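Local coordinates for uncharacterized protein MG376 homolog (Mycoplasma pneumoniae, PDB 2HQL) that binds single-stranded DNA as a small OB-fold protein, packed here as a pair of identical chains, at the interface of chains A and B. Numbering follows the deposited sequence. Chains: chain A/B, Hypothetical protein MG376 homolog.

Contact 1: the interface of chains A and B. Residues chain A 7-8; chain B 13-16, 34-35.
The N-terminal segment of chain A lies against strands 9-22 and 29-38 of chain B, a contact between two copies of one protein that helps to join the chains of the deposited assembly. Its firm bond is made by backbone atoms: the amide N of B:Glu14 donates to the carbonyl O of A:Leu8 over 3.0 Å, with a bent angle of 133° at the hydrogen. Beside this bond, CB of A:Leu8 rests on CB of B:Glu14 at 3.3 Å. The side chain of A:Met7 crosses that of B:Glu14 at about a right angle, its path bent at CG and again at the sulfur. The whole SD-CE end of A:Met7 is modelled too close to B:Glu14, carboxylate and backbone O alike, and to B:Gly15, so its placement is doubtful. On its other flank the B:Gln35 chain, extended beyond CG, carries its amide to A:Met7, with CD of B:Gln35 at 3.7 Å from CB of A:Met7. Further along, and internal to chain B, OE1 of B:Glu16 receives NZ of B:Lys34 on its anti lone pair, a 3.0 Å salt bridge tying neighbouring strands. The chain A residues precede strand 9-22, whereas their partners lie on strands 9-22 and 29-38 of chain B.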
loop_
_atom_site.group_PDB
_atom_site.type_symbol
_atom_site.label_atom_id
_atom_site.label_comp_id
_atom_site.label_asym_id
_atom_site.label_seq_id
_atom_site.Cartn_x
_atom_site.Cartn_y
_atom_site.Cartn_z
ATOM N N MET A 7 -1.097 14.159 2.677
ATOM C CA MET A 7 -0.441 13.476 3.795
ATOM C C MET A 7 0.738 12.606 3.355
ATOM O O MET A 7 0.555 11.902 2.373
ATOM C CB MET A 7 -1.481 12.618 4.537
ATOM C CG MET A 7 -1.561 12.858 6.043
ATOM S SD MET A 7 -0.991 11.450 7.003
ATOM C CE MET A 7 -2.184 11.445 8.338
ATOM N N LEU A 8 1.885 12.436 3.753
ATOM C CA LEU A 8 2.939 11.560 3.148
ATOM C C LEU A 8 2.233 10.301 2.630
ATOM O O LEU A 8 1.756 9.463 3.414
ATOM C CB LEU A 8 4.054 11.125 4.114
ATOM C CG LEU A 8 5.212 10.293 3.511
ATOM C CD1 LEU A 8 5.671 10.876 2.186
ATOM C CD2 LEU A 8 6.378 10.202 4.487
ATOM N N LEU B 13 4.389 6.210 3.903
ATOM C CA LEU B 13 3.088 6.503 4.473
ATOM C C LEU B 13 3.174 7.181 5.827
ATOM O O LEU B 13 4.034 6.870 6.657
ATOM C CB LEU B 13 2.274 5.202 4.582
ATOM C CG LEU B 13 0.746 5.195 4.763
ATOM C CD1 LEU B 13 0.058 6.070 3.733
ATOM C CD2 LEU B 13 0.248 3.751 4.631
ATOM N N GLU B 14 2.253 8.119 6.020
ATOM C CA GLU B 14 2.130 8.887 7.242
ATOM C C GLU B 14 0.634 8.960 7.607
ATOM O O GLU B 14 -0.212 9.207 6.747
ATOM C CB GLU B 14 2.719 10.267 6.992
ATOM C CG GLU B 14 2.784 11.175 8.186
ATOM C CD GLU B 14 1.646 12.140 8.205
ATOM O OE1 GLU B 14 0.587 11.775 8.746
ATOM O OE2 GLU B 14 1.804 13.256 7.661
ATOM N N GLY B 15 0.313 8.706 8.875
ATOM C CA GLY B 15 -1.071 8.743 9.300
ATOM C C GLY B 15 -1.255 8.941 10.789
ATOM O O GLY B 15 -0.283 9.032 11.535
ATOM N N GLU B 16 -2.510 9.030 11.221
ATOM C CA GLU B 16 -2.806 9.191 12.636
ATOM C C GLU B 16 -3.049 7.822 13.238
ATOM O O GLU B 16 -3.764 7.003 12.665
ATOM C CB GLU B 16 -4.040 10.070 12.852
ATOM C CG GLU B 16 -4.449 10.166 14.320
ATOM C CD GLU B 16 -5.533 11.195 14.582
ATOM O OE1 GLU B 16 -6.599 11.116 13.933
ATOM O OE2 GLU B 16 -5.322 12.079 15.445
ATOM N N LYS B 34 -4.647 6.130 10.353
ATOM C CA LYS B 34 -5.729 6.688 9.558
ATOM C C LYS B 34 -5.385 7.957 8.799
ATOM O O LYS B 34 -4.695 8.833 9.319
ATOM C CB LYS B 34 -6.941 6.968 10.442
ATOM C CG LYS B 34 -8.128 7.480 9.647
ATOM C CD LYS B 34 -9.316 7.826 10.521
ATOM C CE LYS B 34 -9.155 9.175 11.171
ATOM N NZ LYS B 34 -7.863 9.271 11.905
ATOM N N GLN B 35 -5.863 8.031 7.558
ATOM C CA GLN B 35 -5.682 9.200 6.705
ATOM C C GLN B 35 -7.083 9.652 6.340
ATOM O O GLN B 35 -7.862 8.910 5.758
ATOM C CB GLN B 35 -4.872 8.879 5.444
ATOM C CG GLN B 35 -3.363 8.937 5.643
ATOM C CD GLN B 35 -2.607 9.065 4.339
ATOM O OE1 GLN B 35 -1.379 9.053 4.308
ATOM N NE2 GLN B 35 -3.341 9.199 3.252
#

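Contact 2: the interface of chains A and B. Residues chain A 107-109; chain B 95, 97, 102-103.
Aromatic packing joins A:Tyr107 to B:Phe97: the ring centroids are 5.3 Å apart and the planes stand at 79°, an edge-to-face arrangement. This pair centres a tail-to-tail patch between copies of one protein that may help to hold the deposited assembly together. CE1 of B:Phe97 approaches CE2 of A:Tyr107 at 3.7 Å, bringing the phenylalanine rim towards one tyrosine face. The A:Tyr107 ring reaches this position with CG between its backbone N and carbonyl carbon (chi1 57°). In the aliphatic contact, CG2 of B:Ile103 touches CB of A:Tyr107 at 3.5 Å, while the other isoleucine branch turns inwards within chain B, placing CD1 3.3 Å above the B:Phe97 ring plane and over its centre. At the far end, the polar phenol OH of A:Tyr107 lies over lysine methylenes, 3.3 Å from CD of B:Lys95.

Among the charged groups, the A:Glu109 carboxylate comes up to the CD1-CE1 side of B:Phe97, the two planes 35° apart. OE1 of A:Glu109 is 5.0 Å from NZ of B:Lys95, too far for a salt bridge, although the opposite charges may still attract. The backbone fit is doubtful: N of A:Lys108 makes a weak hydrogen bond to O of B:Ile103 at 3.3 Å, but O of A:Lys108 clashes with that B:Ile103 O at 2.9 Å, both being acceptors. The chain A residues form the C-terminal tail beyond strand 86-96; B:Lys95 lies in short strand 95-96, followed by loop residues B:Phe97, B:Glu102 and B:Ile103.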
loop_
_atom_site.group_PDB
_atom_site.type_symbol
_atom_site.label_atom_id
_atom_site.label_comp_id
_atom_site.label_asym_id
_atom_site.label_seq_id
_atom_site.Cartn_x
_atom_site.Cartn_y
_atom_site.Cartn_z
ATOM N N TYR A 107 15.067 9.278 -0.572
ATOM C CA TYR A 107 14.457 10.403 0.100
ATOM C C TYR A 107 15.484 11.278 0.818
ATOM O O TYR A 107 16.671 10.939 0.903
ATOM C CB TYR A 107 13.448 9.883 1.122
ATOM C CG TYR A 107 14.070 8.939 2.127
ATOM C CD1 TYR A 107 14.201 7.583 1.850
ATOM C CD2 TYR A 107 14.558 9.414 3.342
ATOM C CE1 TYR A 107 14.803 6.719 2.763
ATOM C CE2 TYR A 107 15.162 8.567 4.261
ATOM C CZ TYR A 107 15.283 7.219 3.969
ATOM O OH TYR A 107 15.875 6.374 4.884
ATOM N N LYS A 108 14.988 12.413 1.314
ATOM C CA LYS A 108 15.755 13.389 2.080
ATOM C C LYS A 108 15.119 13.373 3.458
ATOM O O LYS A 108 14.212 12.586 3.719
ATOM C CB LYS A 108 15.642 14.778 1.472
ATOM C CG LYS A 108 15.884 14.821 -0.024
ATOM C CD LYS A 108 17.343 14.824 -0.427
ATOM C CE LYS A 108 17.416 15.090 -1.931
ATOM N NZ LYS A 108 18.786 15.321 -2.466
ATOM N N GLU A 109 15.547 14.279 4.318
ATOM C CA GLU A 109 15.078 14.250 5.683
ATOM C C GLU A 109 15.042 15.629 6.312
ATOM O O GLU A 109 15.627 15.843 7.375
ATOM C CB GLU A 109 16.029 13.355 6.477
ATOM C CG GLU A 109 15.943 11.879 6.132
ATOM C CD GLU A 109 14.774 11.205 6.827
ATOM O OE1 GLU A 109 14.788 11.120 8.081
ATOM O OE2 GLU A 109 13.835 10.775 6.122
ATOM N N LYS B 95 11.561 1.575 7.951
ATOM C CA LYS B 95 12.112 2.646 8.759
ATOM C C LYS B 95 11.009 3.568 9.259
ATOM O O LYS B 95 10.099 3.926 8.507
ATOM C CB LYS B 95 13.108 3.458 7.931
ATOM C CG LYS B 95 13.714 4.646 8.665
ATOM C CD LYS B 95 14.344 5.621 7.678
ATOM C CE LYS B 95 14.973 6.814 8.383
ATOM N NZ LYS B 95 16.192 6.439 9.157
ATOM N N PHE B 97 10.064 7.256 10.804
ATOM C CA PHE B 97 10.688 8.561 10.684
ATOM C C PHE B 97 10.519 9.403 11.936
ATOM O O PHE B 97 9.684 9.114 12.794
ATOM C CB PHE B 97 10.118 9.303 9.476
ATOM C CG PHE B 97 10.584 8.756 8.168
ATOM C CD1 PHE B 97 11.923 8.843 7.811
ATOM C CD2 PHE B 97 9.698 8.119 7.309
ATOM C CE1 PHE B 97 12.382 8.302 6.620
ATOM C CE2 PHE B 97 10.141 7.571 6.109
ATOM C CZ PHE B 97 11.489 7.662 5.761
ATOM N N GLU B 102 10.547 16.065 7.857
ATOM C CA GLU B 102 9.782 15.837 6.643
ATOM C C GLU B 102 10.584 14.806 5.845
ATOM O O GLU B 102 11.595 14.305 6.347
ATOM C CB GLU B 102 9.640 17.120 5.832
ATOM C CG GLU B 102 8.586 17.039 4.744
ATOM C CD GLU B 102 8.462 18.327 3.952
ATOM O OE1 GLU B 102 8.366 19.398 4.583
ATOM O OE2 GLU B 102 8.451 18.271 2.705
ATOM N N ILE B 103 10.154 14.482 4.623
ATOM C CA ILE B 103 10.865 13.468 3.826
ATOM C C ILE B 103 11.343 13.914 2.436
ATOM O O ILE B 103 12.460 14.366 2.249
ATOM C CB ILE B 103 9.999 12.179 3.687
ATOM C CG1 ILE B 103 9.495 11.745 5.067
ATOM C CG2 ILE B 103 10.810 11.065 3.028
ATOM C CD1 ILE B 103 10.580 11.396 6.066
#

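Contact 3: the interface of chains A and B. Residues chain A 13, 35, 46, 48; chain B 7-9, 76-77.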
loop_
_atom_site.group_PDB
_atom_site.type_symbol
_atom_site.label_atom_id
_atom_site.label_comp_id
_atom_site.label_asym_id
_atom_site.label_seq_id
_atom_site.Cartn_x
_atom_site.Cartn_y
_atom_site.Cartn_z
ATOM N N LEU A 13 5.542 0.517 -7.285
ATOM C CA LEU A 13 5.346 -0.915 -7.353
ATOM C C LEU A 13 5.353 -1.433 -8.774
ATOM O O LEU A 13 5.064 -0.697 -9.707
ATOM C CB LEU A 13 4.006 -1.247 -6.701
ATOM C CG LEU A 13 3.574 -2.675 -6.396
ATOM C CD1 LEU A 13 4.440 -3.275 -5.291
ATOM C CD2 LEU A 13 2.115 -2.628 -5.970
ATOM N N GLN A 35 2.690 -9.828 -7.795
ATOM C CA GLN A 35 4.102 -9.618 -7.499
ATOM C C GLN A 35 4.539 -10.881 -6.783
ATOM O O GLN A 35 3.844 -11.330 -5.881
ATOM C CB GLN A 35 4.307 -8.406 -6.579
ATOM C CG GLN A 35 5.774 -8.022 -6.415
ATOM C CD GLN A 35 5.990 -6.734 -5.645
ATOM O OE1 GLN A 35 5.970 -6.713 -4.409
ATOM N NE2 GLN A 35 6.192 -5.644 -6.378
ATOM N N ASP A 46 1.640 -12.256 -4.559
ATOM C CA ASP A 46 0.907 -11.175 -3.902
ATOM C C ASP A 46 0.109 -10.494 -5.007
ATOM O O ASP A 46 0.623 -10.268 -6.097
ATOM C CB ASP A 46 1.834 -10.142 -3.256
ATOM C CG ASP A 46 2.174 -10.474 -1.811
ATOM O OD1 ASP A 46 1.414 -11.225 -1.162
ATOM O OD2 ASP A 46 3.199 -9.962 -1.321
ATOM N N TYR A 48 -2.350 -7.207 -6.094
ATOM C CA TYR A 48 -2.679 -5.826 -5.794
ATOM C C TYR A 48 -3.644 -5.313 -6.837
ATOM O O TYR A 48 -3.657 -5.795 -7.970
ATOM C CB TYR A 48 -1.409 -4.986 -5.820
ATOM C CG TYR A 48 -0.376 -5.447 -4.820
ATOM C CD1 TYR A 48 -0.533 -5.182 -3.461
ATOM C CD2 TYR A 48 0.752 -6.160 -5.227
ATOM C CE1 TYR A 48 0.403 -5.612 -2.537
ATOM C CE2 TYR A 48 1.698 -6.598 -4.303
ATOM C CZ TYR A 48 1.514 -6.317 -2.967
ATOM O OH TYR A 48 2.434 -6.729 -2.042
ATOM N N MET B 7 11.101 -7.374 -6.832
ATOM C CA MET B 7 11.103 -6.186 -7.722
ATOM C C MET B 7 10.850 -4.861 -6.977
ATOM O O MET B 7 11.209 -4.712 -5.797
ATOM C CB MET B 7 10.066 -6.392 -8.825
ATOM C CG MET B 7 8.721 -6.839 -8.310
ATOM S SD MET B 7 7.593 -7.209 -9.667
ATOM C CE MET B 7 7.494 -9.166 -9.565
ATOM N N LEU B 8 10.230 -3.906 -7.676
ATOM C CA LEU B 8 9.937 -2.589 -7.110
ATOM C C LEU B 8 8.768 -2.645 -6.140
ATOM O O LEU B 8 7.706 -3.175 -6.457
ATOM C CB LEU B 8 9.640 -1.585 -8.237
ATOM C CG LEU B 8 9.521 -0.101 -7.870
ATOM C CD1 LEU B 8 10.888 0.444 -7.486
ATOM C CD2 LEU B 8 8.952 0.675 -9.030
ATOM N N ASN B 9 8.990 -2.099 -4.950
ATOM C CA ASN B 9 7.986 -2.051 -3.902
ATOM C C ASN B 9 8.501 -1.134 -2.796
ATOM O O ASN B 9 9.351 -1.526 -1.996
ATOM C CB ASN B 9 7.732 -3.455 -3.333
ATOM C CG ASN B 9 6.584 -3.488 -2.330
ATOM O OD1 ASN B 9 6.410 -2.561 -1.537
ATOM N ND2 ASN B 9 5.807 -4.570 -2.351
ATOM N N LEU B 76 4.805 -2.996 0.544
ATOM C CA LEU B 76 3.423 -3.447 0.519
ATOM C C LEU B 76 3.466 -4.978 0.514
ATOM O O LEU B 76 4.293 -5.579 -0.186
ATOM C CB LEU B 76 2.732 -2.905 -0.745
ATOM C CG LEU B 76 1.212 -2.734 -0.790
ATOM C CD1 LEU B 76 0.766 -1.894 0.378
ATOM C CD2 LEU B 76 0.806 -2.060 -2.092
ATOM N N ARG B 77 2.609 -5.598 1.323
ATOM C CA ARG B 77 2.524 -7.059 1.422
ATOM C C ARG B 77 1.071 -7.510 1.638
ATOM O O ARG B 77 0.227 -6.737 2.060
ATOM C CB ARG B 77 3.336 -7.580 2.619
ATOM C CG ARG B 77 4.613 -6.827 2.929
ATOM C CD ARG B 77 5.764 -7.771 3.237
ATOM N NE ARG B 77 6.177 -8.552 2.066
ATOM C CZ ARG B 77 6.494 -8.034 0.881
ATOM N NH1 ARG B 77 6.448 -6.730 0.693
ATOM N NH2 ARG B 77 6.849 -8.817 -0.124
#
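ND2 of B:Asn9 donates across the interface to OE1 of A:Gln35 and within its own chain to O of B:Leu76. The bond to A:Gln35 is nearly straight: 3.0 Å from ND2 to OE1, with 169° at the hydrogen. It lies in the carbonyl plane on a lone pair of OE1, although the two amide planes are turned 47° apart. Within chain B, ND2 of B:Asn9 reaches O of B:Leu76 at 2.8 Å, and OD1 of B:Asn9 accepts from N of B:Leu76 at 2.7 Å. This paired grip fixes the asparagine amide and presents its remaining N-H to A:Gln35. With CG anti to the backbone N (chi1 -171°) and an extended chain, A:Gln35 also brings NE2 within 2.9 Å of O of B:Leu8, a weak bond. O of B:Leu76 also accepts weakly from the phenol OH of A:Tyr48 at 2.9 Å. Their side chains pass antiparallel to one another, CE1 of A:Tyr48 lying 3.5 Å from CG of B:Leu76. CD1 of A:Leu13 runs alongside B:Asn9, 3.7 Å from its CG. A local antiparallel bridge, A:Leu13 with B:Asn9, joins strand 9-22 of the two chains. The site pairs a directional amide bond with apolar packing and probably helps to set how the chains align in the deposited pair.

The C-alpha centres of contacts 1 and 2 are about 14 Å apart; contact 3 lies about 20 Å from contact 1 and 21 Å from contact 2. Contacts 1 and 3 use equivalent regions with the chains exchanged: positions 7 and 8 of one copy meet positions 13 and 35 of the other. Their differing geometry agrees with a whole interface that is not an exact two-fold. Contact 2 instead brings a C-terminal tail against the partner. Together, N-terminal segments, strand surfaces and tails spread the association over separated patches, although the structure alone does not establish this pair as the working form.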